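Local coordinates for GH3 beta-N-acetylglucosaminidase (Paenibacillaceae, PDB 6K5J), which probably hydrolyses terminal beta-linked N-acetylglucosamine residues from chitin-type oligosaccharides, as a family 3 beta-N-acetylglucosaminidase, at residues Ala10-Met22 with Ile326-Gln338. Numbering follows the deposited sequence.
Sequences ALTLKQKVGQLVM and IDRSVGRLLALKQ
Leu-20 drives its two methyl branches into helix 326-338: CD1 meets Ile-326 CD1 at 3.6 Å, and CD2 lies against Ser-329 CB. Leu-20 CD2 also reaches Leu-333 CD1, at 3.9 Å. A forked leucine suits this place because it can fill two sites on the helix at once. Beside it, the short beta-branched Val-330 sits where the helices 13-19 and 326-338 run close, their axes 9.4 Å apart and inclined at 63°. Its CG2 packs on Lys-16 CB, and its CG1 on Leu-11 CD1.

Polar groups flank this apolar centre. Lysine offers an apolar stem for the interface and a charge for its edge: Lys-16 lays CB on Ile-326 CG2, then runs out fully extended (chi2 -176°), carrying NZ to the syn lone pair of Asp-327 OD1 at 2.9 Å. Cut back to an alanine here, the side chain would keep CB, but Asp-327 would probably lose its charged mate and turn more freely. Gln-19, a neutral acceptor on a chain long enough to fold back, bends at chi2 (-59°), offering an in-plane lone pair of OE1 to Lys-337 NZ at 2.9 Å; the same ammonium also bonds Pro-77 O and Gly-44 O.

Further out, Thr-12 and Gln-15 form a capping box that starts helix 13-19. Ser-329 OG bonds Asp-294, just ahead of strand 296-298, which pairs with strand 21-23. The contact thus joins the chain's first helix and strand to helix 323-339 within the TIM-barrel-type region. Three neutral oxygens probably satisfy the buried Lys-337 ammonium without a carboxylate, while Lys-16 and Asp-327 tie the helices at their partly exposed edge.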
loop_
_atom_site.group_PDB
_atom_site.type_symbol
_atom_site.label_atom_id
_atom_site.label_comp_id
_atom_site.label_asym_id
_atom_site.label_seq_id
_atom_site.Cartn_x
_atom_site.Cartn_y
_atom_site.Cartn_z
ATOM N N ALA A 10 17.179 -27.489 -17.140
ATOM C CA ALA A 10 15.877 -27.632 -17.779
ATOM C C ALA A 10 14.834 -28.101 -16.764
ATOM O O ALA A 10 14.994 -29.129 -16.100
ATOM C CB ALA A 10 15.953 -28.587 -18.942
ATOM N N LEU A 11 13.757 -27.337 -16.654
ATOM C CA LEU A 11 12.759 -27.562 -15.620
ATOM C C LEU A 11 11.755 -28.621 -16.052
ATOM O O LEU A 11 11.396 -28.713 -17.230
ATOM C CB LEU A 11 12.033 -26.256 -15.306
ATOM C CG LEU A 11 12.968 -25.125 -14.889
ATOM C CD1 LEU A 11 12.200 -23.810 -14.860
ATOM C CD2 LEU A 11 13.584 -25.430 -13.534
ATOM N N THR A 12 11.310 -29.425 -15.087
ATOM C CA THR A 12 10.178 -30.310 -15.310
ATOM C C THR A 12 8.892 -29.498 -15.414
ATOM O O THR A 12 8.838 -28.316 -15.057
ATOM C CB THR A 12 10.048 -31.314 -14.173
ATOM O OG1 THR A 12 9.610 -30.631 -12.992
ATOM C CG2 THR A 12 11.394 -31.977 -13.898
ATOM N N LEU A 13 7.838 -30.158 -15.898
ATOM C CA LEU A 13 6.539 -29.507 -15.974
ATOM C C LEU A 13 6.079 -29.032 -14.602
ATOM O O LEU A 13 5.539 -27.929 -14.473
ATOM C CB LEU A 13 5.505 -30.455 -16.579
ATOM C CG LEU A 13 4.086 -29.887 -16.672
ATOM C CD1 LEU A 13 4.094 -28.543 -17.382
ATOM C CD2 LEU A 13 3.163 -30.866 -17.393
ATOM N N LYS A 14 6.278 -29.850 -13.564
ATOM C CA LYS A 14 5.844 -29.437 -12.234
ATOM C C LYS A 14 6.649 -28.237 -11.740
ATOM O O LYS A 14 6.108 -27.359 -11.054
ATOM C CB LYS A 14 5.956 -30.604 -11.249
ATOM C CG LYS A 14 4.654 -31.380 -11.059
ATOM C CD LYS A 14 4.709 -32.303 -9.833
ATOM C CE LYS A 14 4.667 -31.511 -8.510
ATOM N NZ LYS A 14 3.513 -30.552 -8.415
ATOM N N GLN A 15 7.943 -28.180 -12.068
ATOM C CA GLN A 15 8.731 -27.004 -11.706
ATOM C C GLN A 15 8.277 -25.769 -12.475
ATOM O O GLN A 15 8.271 -24.660 -11.930
ATOM C CB GLN A 15 10.210 -27.246 -11.968
ATOM C CG GLN A 15 10.921 -28.125 -10.972
ATOM C CD GLN A 15 12.339 -28.400 -11.426
ATOM O OE1 GLN A 15 12.558 -28.918 -12.525
ATOM N NE2 GLN A 15 13.311 -28.022 -10.604
ATOM N N LYS A 16 7.946 -25.924 -13.758
ATOM C CA LYS A 16 7.481 -24.773 -14.528
ATOM C C LYS A 16 6.174 -24.245 -13.962
ATOM O O LYS A 16 6.005 -23.029 -13.794
ATOM C CB LYS A 16 7.310 -25.140 -16.004
ATOM C CG LYS A 16 8.600 -25.535 -16.721
ATOM C CD LYS A 16 8.311 -25.784 -18.197
ATOM C CE LYS A 16 9.488 -26.446 -18.892
ATOM N NZ LYS A 16 9.177 -26.700 -20.327
ATOM N N VAL A 17 5.244 -25.145 -13.642
ATOM C CA VAL A 17 3.967 -24.710 -13.087
ATOM C C VAL A 17 4.187 -24.035 -11.740
ATOM O O VAL A 17 3.577 -23.003 -11.439
ATOM C CB VAL A 17 2.993 -25.901 -12.996
ATOM C CG1 VAL A 17 1.865 -25.620 -11.996
ATOM C CG2 VAL A 17 2.417 -26.216 -14.380
ATOM N N GLY A 18 5.072 -24.600 -10.914
ATOM C CA GLY A 18 5.355 -23.995 -9.621
ATOM C C GLY A 18 5.902 -22.581 -9.722
ATOM O O GLY A 18 5.613 -21.739 -8.863
ATOM N N GLN A 19 6.690 -22.298 -10.767
ATOM C CA GLN A 19 7.225 -20.949 -10.960
ATOM C C GLN A 19 6.119 -19.906 -11.056
ATOM O O GLN A 19 6.346 -18.735 -10.731
ATOM C CB GLN A 19 8.088 -20.890 -12.221
ATOM C CG GLN A 19 9.485 -21.432 -12.040
ATOM C CD GLN A 19 10.259 -20.689 -10.967
ATOM O OE1 GLN A 19 10.588 -19.508 -11.121
ATOM N NE2 GLN A 19 10.544 -21.377 -9.867
ATOM N N LEU A 20 4.928 -20.307 -11.499
ATOM C CA LEU A 20 3.818 -19.389 -11.719
ATOM C C LEU A 20 3.059 -19.026 -10.447
ATOM O O LEU A 20 2.069 -18.291 -10.534
ATOM C CB LEU A 20 2.840 -19.994 -12.722
ATOM C CG LEU A 20 3.458 -20.597 -13.987
ATOM C CD1 LEU A 20 2.364 -21.107 -14.897
ATOM C CD2 LEU A 20 4.308 -19.561 -14.694
ATOM N N VAL A 21 3.479 -19.495 -9.279
ATOM C CA VAL A 21 2.717 -19.275 -8.051
ATOM C C VAL A 21 3.593 -18.578 -7.019
ATOM O O VAL A 21 4.752 -18.954 -6.820
ATOM C CB VAL A 21 2.158 -20.597 -7.498
ATOM C CG1 VAL A 21 1.467 -20.365 -6.151
ATOM C CG2 VAL A 21 1.206 -21.217 -8.526
ATOM N N MET A 22 3.040 -17.556 -6.374
ATOM C CA MET A 22 3.647 -16.932 -5.206
ATOM C C MET A 22 2.727 -17.164 -4.018
ATOM O O MET A 22 1.521 -16.887 -4.100
ATOM C CB MET A 22 3.870 -15.430 -5.418
ATOM C CG MET A 22 4.404 -14.720 -4.170
ATOM S SD MET A 22 4.852 -13.012 -4.532
ATOM C CE MET A 22 6.547 -13.190 -5.125
ATOM N N ILE A 326 3.110 -21.727 -21.110
ATOM C CA ILE A 326 3.778 -21.894 -19.821
ATOM C C ILE A 326 5.218 -21.407 -19.890
ATOM O O ILE A 326 5.690 -20.689 -18.996
ATOM C CB ILE A 326 3.722 -23.364 -19.371
ATOM C CG1 ILE A 326 2.282 -23.774 -19.073
ATOM C CG2 ILE A 326 4.581 -23.545 -18.141
ATOM C CD1 ILE A 326 1.795 -23.325 -17.697
ATOM N N ASP A 327 5.951 -21.825 -20.933
ATOM C CA ASP A 327 7.336 -21.382 -21.101
ATOM C C ASP A 327 7.430 -19.867 -21.229
ATOM O O ASP A 327 8.429 -19.278 -20.815
ATOM C CB ASP A 327 7.975 -22.023 -22.340
ATOM C CG ASP A 327 8.215 -23.516 -22.190
ATOM O OD1 ASP A 327 8.345 -24.008 -21.051
ATOM O OD2 ASP A 327 8.297 -24.198 -23.237
ATOM N N ARG A 328 6.433 -19.235 -21.853
ATOM C CA ARG A 328 6.432 -17.781 -21.988
ATOM C C ARG A 328 6.504 -17.105 -20.619
ATOM O O ARG A 328 7.349 -16.233 -20.394
ATOM C CB ARG A 328 5.189 -17.332 -22.760
ATOM C CG ARG A 328 5.269 -15.941 -23.367
ATOM C CD ARG A 328 3.881 -15.450 -23.797
ATOM N NE ARG A 328 3.231 -16.415 -24.682
ATOM C CZ ARG A 328 1.925 -16.448 -24.927
ATOM N NH1 ARG A 328 1.124 -15.557 -24.365
ATOM N NH2 ARG A 328 1.418 -17.377 -25.731
ATOM N N SER A 329 5.629 -17.509 -19.687
ATOM C CA SER A 329 5.656 -16.922 -18.343
ATOM C C SER A 329 6.914 -17.308 -17.586
ATOM O O SER A 329 7.508 -16.474 -16.895
ATOM C CB SER A 329 4.424 -17.338 -17.534
ATOM O OG SER A 329 3.246 -16.758 -18.060
ATOM N N VAL A 330 7.317 -18.576 -17.663
ATOM C CA VAL A 330 8.544 -18.996 -16.984
ATOM C C VAL A 330 9.723 -18.154 -17.451
ATOM O O VAL A 330 10.566 -17.739 -16.648
ATOM C CB VAL A 330 8.794 -20.500 -17.214
ATOM C CG1 VAL A 330 10.213 -20.883 -16.784
ATOM C CG2 VAL A 330 7.760 -21.331 -16.454
ATOM N N GLY A 331 9.794 -17.872 -18.756
ATOM C CA GLY A 331 10.892 -17.069 -19.267
ATOM C C GLY A 331 10.918 -15.671 -18.678
ATOM O O GLY A 331 11.983 -15.152 -18.334
ATOM N N ARG A 332 9.749 -15.047 -18.547
ATOM C CA ARG A 332 9.696 -13.711 -17.963
ATOM C C ARG A 332 10.094 -13.734 -16.493
ATOM O O ARG A 332 10.811 -12.841 -16.027
ATOM C CB ARG A 332 8.298 -13.122 -18.126
ATOM C CG ARG A 332 7.830 -12.989 -19.562
ATOM C CD ARG A 332 6.438 -12.386 -19.571
ATOM N NE ARG A 332 5.915 -12.111 -20.905
ATOM C CZ ARG A 332 4.822 -12.670 -21.426
ATOM N NH1 ARG A 332 4.108 -13.558 -20.732
ATOM N NH2 ARG A 332 4.423 -12.320 -22.646
ATOM N N LEU A 333 9.652 -14.756 -15.747
ATOM C CA LEU A 333 10.000 -14.840 -14.329
ATOM C C LEU A 333 11.488 -15.121 -14.129
ATOM O O LEU A 333 12.133 -14.508 -13.271
ATOM C CB LEU A 333 9.138 -15.902 -13.640
ATOM C CG LEU A 333 7.669 -15.489 -13.579
ATOM C CD1 LEU A 333 6.748 -16.717 -13.493
ATOM C CD2 LEU A 333 7.446 -14.521 -12.415
ATOM N N LEU A 334 12.058 -16.031 -14.917
ATOM C CA LEU A 334 13.487 -16.301 -14.792
ATOM C C LEU A 334 14.327 -15.079 -15.172
ATOM O O LEU A 334 15.380 -14.837 -14.571
ATOM C CB LEU A 334 13.857 -17.514 -15.651
ATOM C CG LEU A 334 13.262 -18.860 -15.229
ATOM C CD1 LEU A 334 13.784 -19.993 -16.096
ATOM C CD2 LEU A 334 13.547 -19.163 -13.766
ATOM N N ALA A 335 13.875 -14.295 -16.160
ATOM C CA ALA A 335 14.619 -13.099 -16.554
ATOM C C ALA A 335 14.618 -12.061 -15.439
ATOM O O ALA A 335 15.651 -11.445 -15.153
ATOM C CB ALA A 335 14.037 -12.502 -17.838
ATOM N N LEU A 336 13.467 -11.865 -14.786
ATOM C CA LEU A 336 13.409 -10.960 -13.643
ATOM C C LEU A 336 14.323 -11.442 -12.516
ATOM O O LEU A 336 15.071 -10.651 -11.919
ATOM C CB LEU A 336 11.957 -10.846 -13.155
ATOM C CG LEU A 336 11.776 -9.980 -11.902
ATOM C CD1 LEU A 336 12.322 -8.591 -12.146
ATOM C CD2 LEU A 336 10.306 -9.923 -11.482
ATOM N N LYS A 337 14.291 -12.741 -12.232
ATOM C CA LYS A 337 15.085 -13.293 -11.140
ATOM C C LYS A 337 16.579 -13.126 -11.400
ATOM O O LYS A 337 17.351 -12.850 -10.475
ATOM C CB LYS A 337 14.732 -14.766 -10.936
ATOM C CG LYS A 337 13.383 -14.982 -10.233
ATOM C CD LYS A 337 13.039 -16.458 -10.129
ATOM C CE LYS A 337 11.818 -16.662 -9.225
ATOM N NZ LYS A 337 11.593 -18.085 -8.864
ATOM N N GLN A 338 17.005 -13.305 -12.652
ATOM C CA GLN A 338 18.400 -13.044 -12.993
ATOM C C GLN A 338 18.735 -11.564 -12.853
ATOM O O GLN A 338 19.813 -11.208 -12.360
ATOM C CB GLN A 338 18.684 -13.513 -14.418
ATOM C CG GLN A 338 20.123 -13.258 -14.836
ATOM C CD GLN A 338 20.361 -13.495 -16.310
ATOM O OE1 GLN A 338 19.469 -13.949 -17.031
ATOM N NE2 GLN A 338 21.574 -13.188 -16.770
#